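Local coordinates for Cwp19 (Clostridioides difficile, PDB 5OQ3), which is a cell-wall protein whose TIM-barrel region here is a glycoside hydrolase domain, and which probably cleaves peptidoglycan, possibly also as an N-acetylmuramoyl-L-alanine amidase, at residues R28-S33 and D59-V64; I322-Y327 and K341-Q346; S359-F362 and D366-N369. All coordinates share one frame; numbering follows the deposited sequence. Where two conformers were deposited one is given.

Contact 1 of 3, residues R28-S33 and D59-V64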
ATOM      1  N   ARG A  28      15.250   1.636  -1.586  1.00  8.05           N
ATOM      2  CA  ARG A  28      15.033   2.929  -2.215  1.00  8.47           C
ATOM      3  C   ARG A  28      13.894   2.761  -3.230  1.00  7.52           C
ATOM      4  O   ARG A  28      14.151   2.547  -4.406  1.00 10.04           O
ATOM      5  CB  ARG A  28      16.349   3.394  -2.904  1.00  9.94           C
ATOM      6  CG  ARG A  28      17.482   3.555  -1.912  1.00 10.18           C
ATOM      7  CD  ARG A  28      18.854   3.706  -2.578  1.00 11.74           C
ATOM      8  NE  ARG A  28      19.906   3.860  -1.564  1.00 11.82           N
ATOM      9  CZ  ARG A  28      21.205   4.021  -1.820  1.00 13.98           C
ATOM     10  NH1 ARG A  28      21.648   3.974  -3.070  1.00 14.08           N
ATOM     11  NH2 ARG A  28      22.046   4.230  -0.819  1.00 15.74           N
ATOM     12  N   ALA A  29      12.652   2.797  -2.741  1.00  7.93           N
ATOM     13  CA  ALA A  29      11.488   2.427  -3.564  1.00  8.16           C
ATOM     14  C   ALA A  29      10.671   3.614  -3.955  1.00  8.25           C
ATOM     15  O   ALA A  29      10.692   4.618  -3.277  1.00  8.81           O
ATOM     16  CB  ALA A  29      10.623   1.439  -2.786  1.00  8.87           C
ATOM     17  N   ALA A  30       9.954   3.473  -5.046  1.00  8.57           N
ATOM     18  CA  ALA A  30       8.931   4.420  -5.416  1.00  8.72           C
ATOM     19  C   ALA A  30       7.610   3.675  -5.631  1.00  7.94           C
ATOM     20  O   ALA A  30       7.585   2.652  -6.309  1.00  9.38           O
ATOM     21  CB  ALA A  30       9.317   5.193  -6.652  1.00 11.71           C
ATOM     22  N   TRP A  31       6.534   4.252  -5.103  1.00  8.47           N
ATOM     23  CA  TRP A  31       5.183   3.797  -5.412  1.00  8.77           C
ATOM     24  C   TRP A  31       4.809   4.257  -6.820  1.00  9.14           C
ATOM     25  O   TRP A  31       5.000   5.442  -7.165  1.00 10.51           O
ATOM     26  CB  TRP A  31       4.157   4.339  -4.403  1.00  8.87           C
ATOM     27  CG  TRP A  31       4.098   3.616  -3.114  1.00  9.47           C
ATOM     28  CD1 TRP A  31       3.505   2.416  -2.880  1.00 10.34           C
ATOM     29  CD2 TRP A  31       4.522   4.089  -1.825  1.00  8.82           C
ATOM     30  NE1 TRP A  31       3.602   2.091  -1.565  1.00 11.48           N
ATOM     31  CE2 TRP A  31       4.155   3.127  -0.885  1.00  9.39           C
ATOM     32  CE3 TRP A  31       5.126   5.264  -1.378  1.00  9.37           C
ATOM     33  CZ2 TRP A  31       4.419   3.258   0.482  1.00 10.58           C
ATOM     34  CZ3 TRP A  31       5.355   5.425  -0.036  1.00 10.12           C
ATOM     35  CH2 TRP A  31       5.003   4.424   0.878  1.00  9.85           C
ATOM     36  N   ILE A  32       4.253   3.330  -7.598  1.00  9.56           N
ATOM     37  CA  ILE A  32       3.662   3.619  -8.902  1.00 10.25           C
ATOM     38  C   ILE A  32       2.170   3.211  -8.781  1.00 10.64           C
ATOM     39  O   ILE A  32       1.805   2.047  -8.859  1.00 11.57           O
ATOM     40  CB  ILE A  32       4.387   2.811 -10.010  1.00 12.24           C
ATOM     41  CG1 ILE A  32       5.896   3.214 -10.055  1.00 12.21           C
ATOM     42  CG2 ILE A  32       3.727   3.002 -11.377  1.00 13.29           C
ATOM     43  CD1 ILE A  32       6.732   2.418 -11.041  1.00 13.08           C
ATOM     44  N   SER A  33       1.347   4.201  -8.521  1.00 12.67           N
ATOM     45  CA  SER A  33      -0.090   4.070  -8.349  1.00 13.18           C
ATOM     46  C   SER A  33      -0.788   4.110  -9.678  1.00 12.22           C
ATOM     47  O   SER A  33      -0.473   4.931 -10.550  1.00 13.49           O
ATOM     48  CB  SER A  33      -0.600   5.143  -7.396  1.00 15.95           C
ATOM     49  OG  SER A  33      -1.974   4.947  -7.118  1.00 17.50           O
ATOM     50  N   ASP A  59      13.231   4.396 -16.238  1.00 12.40           N
ATOM     51  CA  ASP A  59      14.542   4.961 -16.522  1.00 13.57           C
ATOM     52  C   ASP A  59      14.813   6.190 -15.647  1.00 13.83           C
ATOM     53  O   ASP A  59      15.907   6.357 -15.130  1.00 14.95           O
ATOM     54  CB  ASP A  59      14.660   5.396 -17.992  1.00 13.75           C
ATOM     55  CG  ASP A  59      14.748   4.243 -18.976  1.00 17.32           C
ATOM     56  OD1 ASP A  59      15.099   3.110 -18.583  1.00 20.15           O
ATOM     57  OD2 ASP A  59      14.526   4.525 -20.181  1.00 22.13           O
ATOM     58  N   LYS A  60      13.811   7.035 -15.481  1.00 13.39           N
ATOM     59  CA  LYS A  60      13.980   8.238 -14.686  0.54 15.16           C
ATOM     60  C   LYS A  60      14.181   7.847 -13.192  1.00 15.37           C
ATOM     61  O   LYS A  60      15.063   8.383 -12.530  1.00 16.14           O
ATOM     62  CB  LYS A  60      12.783   9.171 -14.894  0.54 19.02           C
ATOM     63  CG  LYS A  60      13.016  10.637 -14.534  0.54 22.50           C
ATOM     64  CD  LYS A  60      13.778  11.435 -15.600  0.54 25.09           C
ATOM     65  CE  LYS A  60      12.964  11.854 -16.844  0.54 27.88           C
ATOM     66  NZ  LYS A  60      11.956  12.937 -16.619  0.54 29.31           N
ATOM     67  N   LEU A  61      13.415   6.876 -12.695  1.00 13.48           N
ATOM     68  CA  LEU A  61      13.589   6.439 -11.304  1.00 13.02           C
ATOM     69  C   LEU A  61      14.983   5.839 -11.074  1.00 12.87           C
ATOM     70  O   LEU A  61      15.651   6.177 -10.107  1.00 13.68           O
ATOM     71  CB  LEU A  61      12.507   5.437 -10.946  1.00 12.92           C
ATOM     72  CG  LEU A  61      11.054   5.922 -11.011  1.00 13.44           C
ATOM     73  CD1 LEU A  61      10.089   4.770 -10.764  1.00 13.42           C
ATOM     74  CD2 LEU A  61      10.828   7.055 -10.037  1.00 14.19           C
ATOM     75  N   LYS A  62      15.417   4.978 -11.993  1.00 13.11           N
ATOM     76  CA  LYS A  62      16.709   4.348 -11.841  1.00 14.69           C
ATOM     77  C   LYS A  62      17.806   5.415 -11.809  1.00 16.11           C
ATOM     78  O   LYS A  62      18.774   5.326 -11.051  1.00 16.62           O
ATOM     79  CB  LYS A  62      16.970   3.316 -12.923  1.00 17.15           C
ATOM     80  CG  LYS A  62      18.338   2.719 -12.744  1.00 22.97           C
ATOM     81  CD  LYS A  62      18.562   1.414 -13.401  1.00 28.45           C
ATOM     82  CE  LYS A  62      19.867   0.811 -12.909  1.00 31.43           C
ATOM     83  NZ  LYS A  62      20.252  -0.277 -13.836  1.00 36.07           N
ATOM     84  N   SER A  63      17.640   6.433 -12.654  1.00 14.81           N
ATOM     85  CA  SER A  63      18.640   7.496 -12.759  1.00 16.87           C
ATOM     86  C   SER A  63      18.908   8.266 -11.474  1.00 16.49           C
ATOM     87  O   SER A  63      19.987   8.867 -11.349  1.00 19.19           O
ATOM     88  CB  SER A  63      18.305   8.502 -13.876  1.00 18.05           C
ATOM     89  OG  SER A  63      17.333   9.458 -13.459  1.00 19.03           O
ATOM     90  N   VAL A  64      17.965   8.246 -10.532  1.00 17.43           N
ATOM     91  CA  VAL A  64      18.155   8.936  -9.238  1.00 16.25           C
ATOM     92  C   VAL A  64      18.452   8.008  -8.090  1.00 16.16           C
ATOM     93  O   VAL A  64      18.525   8.451  -6.951  1.00 18.65           O
ATOM     94  CB  VAL A  64      16.997   9.890  -8.887  1.00 19.55           C
ATOM     95  CG1 VAL A  64      16.764  10.843 -10.052  1.00 22.53           C
ATOM     96  CG2 VAL A  64      15.699   9.154  -8.504  1.00 20.56           C
TER

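Contact 2 of 3, residues I322-Y327 and K341-Q346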
ATOM      1  N   ILE A 322      10.788   4.108   5.701  1.00  6.97           N
ATOM      2  CA  ILE A 322       9.967   5.270   5.920  1.00  7.52           C
ATOM      3  C   ILE A 322       9.269   5.689   4.645  1.00  6.76           C
ATOM      4  O   ILE A 322       9.904   5.827   3.588  1.00  7.68           O
ATOM      5  CB  ILE A 322      10.800   6.445   6.455  1.00  7.44           C
ATOM      6  CG1 ILE A 322      11.559   6.036   7.711  1.00  8.93           C
ATOM      7  CG2 ILE A 322       9.935   7.690   6.627  1.00  8.39           C
ATOM      8  CD1 ILE A 322      10.719   5.508   8.853  1.00  8.84           C
ATOM      9  N   GLY A 323       7.931   5.846   4.747  1.00  7.60           N
ATOM     10  CA  GLY A 323       7.185   6.413   3.644  1.00  8.17           C
ATOM     11  C   GLY A 323       7.376   7.915   3.598  1.00  8.42           C
ATOM     12  O   GLY A 323       7.016   8.635   4.539  1.00 10.03           O
ATOM     13  N   GLN A 324       7.902   8.405   2.470  1.00  7.58           N
ATOM     14  CA  GLN A 324       8.257   9.811   2.292  1.00  8.91           C
ATOM     15  C   GLN A 324       7.237  10.518   1.428  1.00  8.47           C
ATOM     16  O   GLN A 324       7.008  10.130   0.272  1.00  9.95           O
ATOM     17  CB  GLN A 324       9.649   9.922   1.611  1.00  9.69           C
ATOM     18  CG  GLN A 324      10.786   9.061   2.169  1.00  9.61           C
ATOM     19  CD  GLN A 324      11.336   9.384   3.567  1.00  7.87           C
ATOM     20  OE1 GLN A 324      12.173   8.652   4.049  1.00  9.22           O
ATOM     21  NE2 GLN A 324      10.960  10.492   4.183  1.00  9.42           N
ATOM     22  N   GLY A 325       6.696  11.622   1.946  1.00  9.08           N
ATOM     23  CA  GLY A 325       5.635  12.357   1.279  1.00 10.30           C
ATOM     24  C   GLY A 325       6.020  13.443   0.316  1.00  9.62           C
ATOM     25  O   GLY A 325       5.607  14.613   0.459  1.00 12.60           O
ATOM     26  N   ILE A 326       6.794  13.064  -0.698  1.00 11.33           N
ATOM     27  CA  ILE A 326       7.352  14.014  -1.640  1.00 11.93           C
ATOM     28  C   ILE A 326       6.289  14.693  -2.505  1.00 12.39           C
ATOM     29  O   ILE A 326       6.583  15.712  -3.112  1.00 14.08           O
ATOM     30  CB  ILE A 326       8.520  13.467  -2.465  1.00 10.82           C
ATOM     31  CG1 ILE A 326       8.159  12.227  -3.256  1.00 11.41           C
ATOM     32  CG2 ILE A 326       9.751  13.252  -1.572  1.00 12.59           C
ATOM     33  CD1 ILE A 326       9.100  11.892  -4.386  1.00 13.31           C
ATOM     34  N   TYR A 327       5.072  14.142  -2.547  1.00 13.01           N
ATOM     35  CA  TYR A 327       3.958  14.831  -3.190  1.00 12.96           C
ATOM     36  C   TYR A 327       3.637  16.187  -2.552  1.00 13.84           C
ATOM     37  O   TYR A 327       3.035  17.053  -3.189  1.00 16.80           O
ATOM     38  CB  TYR A 327       2.714  13.914  -3.234  1.00 14.36           C
ATOM     39  CG  TYR A 327       2.063  13.690  -1.882  1.00 12.79           C
ATOM     40  CD1 TYR A 327       2.512  12.697  -1.018  1.00 13.13           C
ATOM     41  CD2 TYR A 327       0.958  14.430  -1.500  1.00 15.67           C
ATOM     42  CE1 TYR A 327       1.889  12.480   0.208  1.00 13.62           C
ATOM     43  CE2 TYR A 327       0.333  14.238  -0.277  1.00 15.96           C
ATOM     44  CZ  TYR A 327       0.786  13.234   0.570  1.00 15.04           C
ATOM     45  OH  TYR A 327       0.168  12.986   1.782  1.00 16.91           O
ATOM     46  N   LYS A 341      11.073  19.810  -0.395  1.00 16.20           N
ATOM     47  CA  LYS A 341      12.146  20.759  -0.141  1.00 16.98           C
ATOM     48  C   LYS A 341      13.099  20.331   0.970  1.00 16.65           C
ATOM     49  O   LYS A 341      14.271  20.754   0.981  1.00 22.70           O
ATOM     50  CB  LYS A 341      11.535  22.140   0.170  1.00 20.63           C
ATOM     51  CG  LYS A 341      12.519  23.249   0.343  1.00 27.61           C
ATOM     52  CD  LYS A 341      11.785  24.564   0.458  1.00 32.68           C
ATOM     53  CE  LYS A 341      11.098  24.749   1.801  1.00 40.11           C
ATOM     54  NZ  LYS A 341      10.971  26.211   2.101  1.00 48.35           N
ATOM     55  N   GLU A 342      12.622  19.451   1.863  1.00 14.53           N
ATOM     56  CA  GLU A 342      13.439  18.993   2.989  1.00 13.89           C
ATOM     57  C   GLU A 342      13.739  17.542   2.923  1.00 12.05           C
ATOM     58  O   GLU A 342      14.102  16.946   3.944  1.00 13.69           O
ATOM     59  CB  GLU A 342      12.811  19.346   4.329  1.00 16.33           C
ATOM     60  CG  GLU A 342      11.463  18.737   4.639  1.00 15.93           C
ATOM     61  CD  GLU A 342      10.965  19.129   6.016  1.00 16.82           C
ATOM     62  OE1 GLU A 342      10.683  18.238   6.831  1.00 17.32           O
ATOM     63  OE2 GLU A 342      10.843  20.356   6.287  1.00 22.01           O
ATOM     64  N   ILE A 343      13.674  16.964   1.733  1.00 12.11           N
ATOM     65  CA  ILE A 343      13.853  15.522   1.691  1.00 11.00           C
ATOM     66  C   ILE A 343      15.281  15.106   2.085  1.00 10.96           C
ATOM     67  O   ILE A 343      15.466  14.060   2.704  1.00 10.84           O
ATOM     68  CB  ILE A 343      13.449  14.952   0.312  1.00 12.78           C
ATOM     69  CG1 ILE A 343      13.291  13.408   0.352  1.00 13.16           C
ATOM     70  CG2 ILE A 343      14.437  15.308  -0.774  1.00 13.38           C
ATOM     71  CD1 ILE A 343      12.322  12.867   1.400  1.00 14.98           C
ATOM     72  N   VAL A 344      16.291  15.884   1.738  1.00 10.48           N
ATOM     73  CA  VAL A 344      17.650  15.529   2.153  1.00 10.69           C
ATOM     74  C   VAL A 344      17.747  15.520   3.685  1.00 10.19           C
ATOM     75  O   VAL A 344      18.325  14.624   4.285  1.00 10.91           O
ATOM     76  CB  VAL A 344      18.697  16.464   1.502  1.00 12.49           C
ATOM     77  CG1 VAL A 344      20.060  16.214   2.123  1.00 13.11           C
ATOM     78  CG2 VAL A 344      18.744  16.209  -0.002  1.00 14.00           C
ATOM     79  N   GLN A 345      17.197  16.531   4.319  1.00 11.06           N
ATOM     80  CA  GLN A 345      17.154  16.586   5.778  1.00 11.73           C
ATOM     81  C   GLN A 345      16.432  15.368   6.384  1.00 10.56           C
ATOM     82  O   GLN A 345      16.907  14.782   7.378  1.00 10.35           O
ATOM     83  CB  GLN A 345      16.483  17.887   6.220  1.00 13.11           C
ATOM     84  CG  GLN A 345      16.476  18.098   7.719  1.00 12.28           C
ATOM     85  CD  GLN A 345      15.735  19.341   8.159  1.00 17.13           C
ATOM     86  OE1 GLN A 345      15.207  20.071   7.337  1.00 20.66           O
ATOM     87  NE2 GLN A 345      15.639  19.542   9.473  1.00 17.28           N
ATOM     88  N   GLN A 346      15.285  14.995   5.825  1.00 10.05           N
ATOM     89  CA  GLN A 346      14.578  13.835   6.325  1.00  9.68           C
ATOM     90  C   GLN A 346      15.384  12.569   6.199  1.00  9.61           C
ATOM     91  O   GLN A 346      15.464  11.813   7.164  1.00 10.15           O
ATOM     92  CB  GLN A 346      13.199  13.716   5.651  1.00  8.90           C
ATOM     93  CG  GLN A 346      12.230  14.824   5.969  1.00 10.74           C
ATOM     94  CD  GLN A 346      10.768  14.453   5.688  1.00 10.90           C
ATOM     95  OE1 GLN A 346      10.461  13.469   4.998  1.00 11.72           O
ATOM     96  NE2 GLN A 346       9.858  15.306   6.154  1.00 12.80           N
TER
HETATM   97  O   HOH W   1       8.007  12.374   4.406  1.00 11.44           O

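Contact 3 of 3, residues S359-F362 and D366-N369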
ATOM      1  N   SER A 359      13.679   3.754   2.416  1.00  7.20           N
ATOM      2  CA  SER A 359      12.579   4.670   2.164  1.00  7.94           C
ATOM      3  C   SER A 359      11.745   4.170   0.979  1.00  7.81           C
ATOM      4  O   SER A 359      12.274   3.492   0.076  1.00  8.22           O
ATOM      5  CB  SER A 359      13.079   6.057   1.796  1.00  9.76           C
ATOM      6  OG  SER A 359      13.721   6.725   2.873  1.00 11.09           O
ATOM      7  N   MET A 360      10.477   4.590   0.991  1.00  7.74           N
ATOM      8  CA  MET A 360       9.580   4.491  -0.141  0.86  8.27           C
ATOM      9  C   MET A 360       8.991   5.845  -0.394  1.00  7.99           C
ATOM     10  O   MET A 360       8.572   6.488   0.525  1.00  9.44           O
ATOM     11  CB  MET A 360       8.477   3.441   0.082  0.86  8.59           C
ATOM     12  CG  MET A 360       8.943   2.049   0.457  0.86  8.72           C
ATOM     13  SD  MET A 360       7.770   0.802  -0.101  0.86  9.33           S
ATOM     14  CE  MET A 360       8.786  -0.632  -0.010  0.86  7.98           C
ATOM     15  N   TYR A 361       9.006   6.287  -1.651  1.00  7.60           N
ATOM     16  CA  TYR A 361       8.620   7.642  -2.041  1.00  8.50           C
ATOM     17  C   TYR A 361       7.204   7.634  -2.661  1.00  8.16           C
ATOM     18  O   TYR A 361       6.980   6.946  -3.659  1.00  8.93           O
ATOM     19  CB  TYR A 361       9.599   8.226  -3.074  1.00 10.18           C
ATOM     20  CG  TYR A 361      10.937   8.486  -2.415  1.00  9.39           C
ATOM     21  CD1 TYR A 361      11.190   9.700  -1.801  1.00 10.13           C
ATOM     22  CD2 TYR A 361      11.943   7.538  -2.383  1.00  9.77           C
ATOM     23  CE1 TYR A 361      12.395   9.950  -1.191  1.00 11.69           C
ATOM     24  CE2 TYR A 361      13.157   7.784  -1.752  1.00 10.32           C
ATOM     25  CZ  TYR A 361      13.366   8.998  -1.149  1.00 10.43           C
ATOM     26  OH  TYR A 361      14.553   9.287  -0.509  1.00 13.49           O
ATOM     27  N   PHE A 362       6.334   8.450  -2.103  1.00  9.63           N
ATOM     28  CA  PHE A 362       5.016   8.698  -2.668  1.00  9.78           C
ATOM     29  C   PHE A 362       5.021  10.016  -3.400  1.00  9.75           C
ATOM     30  O   PHE A 362       5.004  11.037  -2.728  1.00 11.27           O
ATOM     31  CB  PHE A 362       3.894   8.651  -1.631  1.00 10.44           C
ATOM     32  CG  PHE A 362       2.563   8.403  -2.299  1.00 11.74           C
ATOM     33  CD1 PHE A 362       1.778   9.464  -2.773  1.00 14.05           C
ATOM     34  CD2 PHE A 362       2.187   7.110  -2.631  1.00 12.85           C
ATOM     35  CE1 PHE A 362       0.609   9.226  -3.446  1.00 15.22           C
ATOM     36  CE2 PHE A 362       1.011   6.876  -3.332  1.00 15.30           C
ATOM     37  CZ  PHE A 362       0.231   7.940  -3.738  1.00 15.65           C
ATOM     38  N   ASP A 366       6.223  12.282  -8.910  1.00 14.26           N
ATOM     39  CA  ASP A 366       6.839  13.471  -8.315  1.00 15.18           C
ATOM     40  C   ASP A 366       8.333  13.522  -8.584  1.00 15.69           C
ATOM     41  O   ASP A 366       8.884  14.574  -8.808  1.00 17.48           O
ATOM     42  CB  ASP A 366       6.547  13.523  -6.822  1.00 17.30           C
ATOM     43  CG  ASP A 366       5.082  13.668  -6.541  1.00 15.17           C
ATOM     44  OD1 ASP A 366       4.461  14.664  -6.967  1.00 18.38           O
ATOM     45  OD2 ASP A 366       4.525  12.796  -5.855  1.00 15.76           O
ATOM     46  N   ILE A 367       8.960  12.349  -8.587  1.00 13.87           N
ATOM     47  CA  ILE A 367      10.350  12.258  -8.997  1.00 16.20           C
ATOM     48  C   ILE A 367      10.488  12.586 -10.491  1.00 18.49           C
ATOM     49  O   ILE A 367      11.352  13.408 -10.870  1.00 20.22           O
ATOM     50  CB  ILE A 367      10.902  10.843  -8.711  1.00 14.82           C
ATOM     51  CG1 ILE A 367      10.917  10.563  -7.206  1.00 14.04           C
ATOM     52  CG2 ILE A 367      12.324  10.714  -9.247  1.00 16.44           C
ATOM     53  CD1 ILE A 367      11.173   9.123  -6.812  1.00 13.92           C
ATOM     54  N   ALA A 368       9.658  11.938 -11.303  1.00 20.73           N
ATOM     55  CA  ALA A 368       9.718  12.161 -12.765  1.00 20.30           C
ATOM     56  C   ALA A 368       9.524  13.622 -13.181  1.00 21.45           C
ATOM     57  O   ALA A 368      10.161  14.073 -14.131  1.00 25.40           O
ATOM     58  CB  ALA A 368       8.722  11.256 -13.488  1.00 22.69           C
ATOM     59  N   ASN A 369       8.646  14.333 -12.471  1.00 21.18           N
ATOM     60  CA  ASN A 369       8.218  15.682 -12.889  1.00 24.09           C
ATOM     61  C   ASN A 369       9.049  16.809 -12.280  1.00 23.11           C
ATOM     62  O   ASN A 369       8.825  17.966 -12.607  1.00 31.46           O
ATOM     63  CB  ASN A 369       6.740  15.943 -12.519  1.00 27.93           C
ATOM     64  CG  ASN A 369       5.763  15.043 -13.257  1.00 31.97           C
ATOM     65  OD1 ASN A 369       6.120  14.392 -14.231  1.00 37.00           O
ATOM     66  ND2 ASN A 369       4.518  14.976 -12.759  1.00 37.49           N
TER

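Contact 1 of 3, residues R28-S33 and D59-V64
Leu61 reaches from helix 47-63 to the outer face of strand 27-32 and sets one methyl on each of two strand residues. Its CD2 meets CB of Ala30 at 4.1 Å, and its CD1 meets CD1 of Ile32, also at 4.1 Å. Ala30 and Ile32 are two apart on the strand, so both side chains face the helix while Trp31 between them turns to the inside of the barrel. With CG of Leu61 lying anti to its carbonyl carbon (chi1 -62°) and the chain extended beyond it (chi2 174°), the isopropyl fork is carried out to the strand. Ile32 answers with its long branch: CG1 also stands anti to the carbonyl carbon, and CD1 runs on to meet the leucine at an oblique angle. The CA atoms of Ala30 and Leu61 are 7.8 Å apart, the nearest approach of the two backbones. This apolar patch is buried, and Ala364 and Ile367 of helix 364-369 also touch Leu61 there.

The other side of the helix is quite different, with Asp59, Lys60, Lys62 and Ser63 exposed. Of their side chains only that of Ser63 bonds within the segment: its OG donates to the carbonyl O of Lys60 at 2.7 Å, tilted 21° from the carbonyl plane, a bond three residues back along the chain. Farther out, Asp59 forms a salt bridge with Arg115, whose backbone O takes a hydrogen bond from Lys62. A helix with one greasy face laid on a parallel strand and a charged face turned outward is what the first beta-alpha-beta unit of a TIM barrel looks like, here strand 27-32, helix 47-63 and strand 68-74.

Contact 2 of 3, residues I322-Y327 and K341-Q346
In the beta-alpha-beta unit made of strand 319-324, helix 343-350 and strand 356-361, Ile343 and Gln346, one helical turn apart, face Gln324 at the end of strand 319-324 and Ile326 in the loop just after it. CD1 of Ile343 is the apolar centre: it lies 3.9 Å from CG2 of Ile326 and 4.0 Å from CB of Gln324, and the isoleucine side chain lies roughly perpendicular to that of Gln324. Its first torsion (chi1 -166°) swings CG1 toward the strand side, and the bend at chi2 (55°) sets where CD1 ends. The contact joins the seventh strand of the TIM barrel to the helix that follows it, with Tyr361 of the eighth strand touching Gln324, Ile326 and Ile343.

The chain of Gln324 bends at chi2, and the two glutamine side chains run antiparallel past one another, their amide planes 48° apart. OE1 of Gln324 accepts a hydrogen bond from ND2 of Asn350 and is also hydrogen-bonded to OG of Ser359, while NE2 of Gln324 is bonded to OH of Tyr302. Gln346 is fixed differently: its NE2 donates to OE1 of Glu342, the N-cap residue, at 3.1 Å, meeting the anti side of the carboxylate. OE1 of Gln346 accepts a hydrogen bond from a water at 2.8 Å, and that water accepts from Gly325 N at 2.9 Å, bridging the helix to the inverse gamma turn centred on Gly325.

Contact 3 of 3, residues S359-F362 and D366-N369
Strand 356-361 and the short helix 364-369 are joined by a tight connection, with the CA atoms of Phe362 and Asp366 at 7.6 Å and those of Tyr361 and Ile367 at 8.5 Å. The apolar part rests on Tyr361 and Ile367. CB of Tyr361 points toward the helix and is met by CD1 of Ile367 at 4.2 Å, so the touch falls on the root of the tyrosine side chain, and the same methyl comes to the ring obliquely. Ile367 gets there through its long branch: CG1 sits beside the backbone N (chi1 -64°), and from it CD1 continues the chain almost straight toward the tyrosine. The tyrosine ring continues outward from the strand, and OH is hydrogen-bonded to the hydroxyl of Tyr381.

Asp366 makes the polar part. Its CB also points toward the strand, and OD2 comes within 3.6 Å of O of Phe362. Two oxygens do not attract each other, so this approach probably brings no gain of its own. What holds the carboxylate is Ser363, whose backbone N donates to OD2; that bond ties the residue just before the helix to a side chain in its first turn and leaves the aspartate beside Phe362. Phe362, by contrast, has its CB directed away from the helix, and its ring touches Tyr292.

Several other elements close around the pair. Ile373 and Leu377 of helix 371-381 touch Ile367, and Leu377 also reaches Tyr361. Ile343 and Val347 of helix 343-350 pack on Tyr361 as well. In the sheet, strand 356-361 lies between strands 319-324 and 27-32, with backbone hydrogen bonds to both, which closes the barrel.

The three contacts occupy neighbouring sectors where the eight-stranded parallel barrel closes. Contact 1 comes first along the chain, then contact 2, then contact 3, with none nested in another. Contact 3 is the middle one in space: its centre lies about 7 Å from that of contact 1 and about 9 Å from that of contact 2, whereas the centres of contacts 1 and 2 are about 14 Å apart. The bond from Ala29 N to Ser359 O, 2.9 Å, joins the first and eighth barrel strands. Outside the sheet, helix 364-369 is the shared element, touching Leu61 of contact 1 and Ile326 of contact 2 while supplying Asp366 and Ile367 to contact 3.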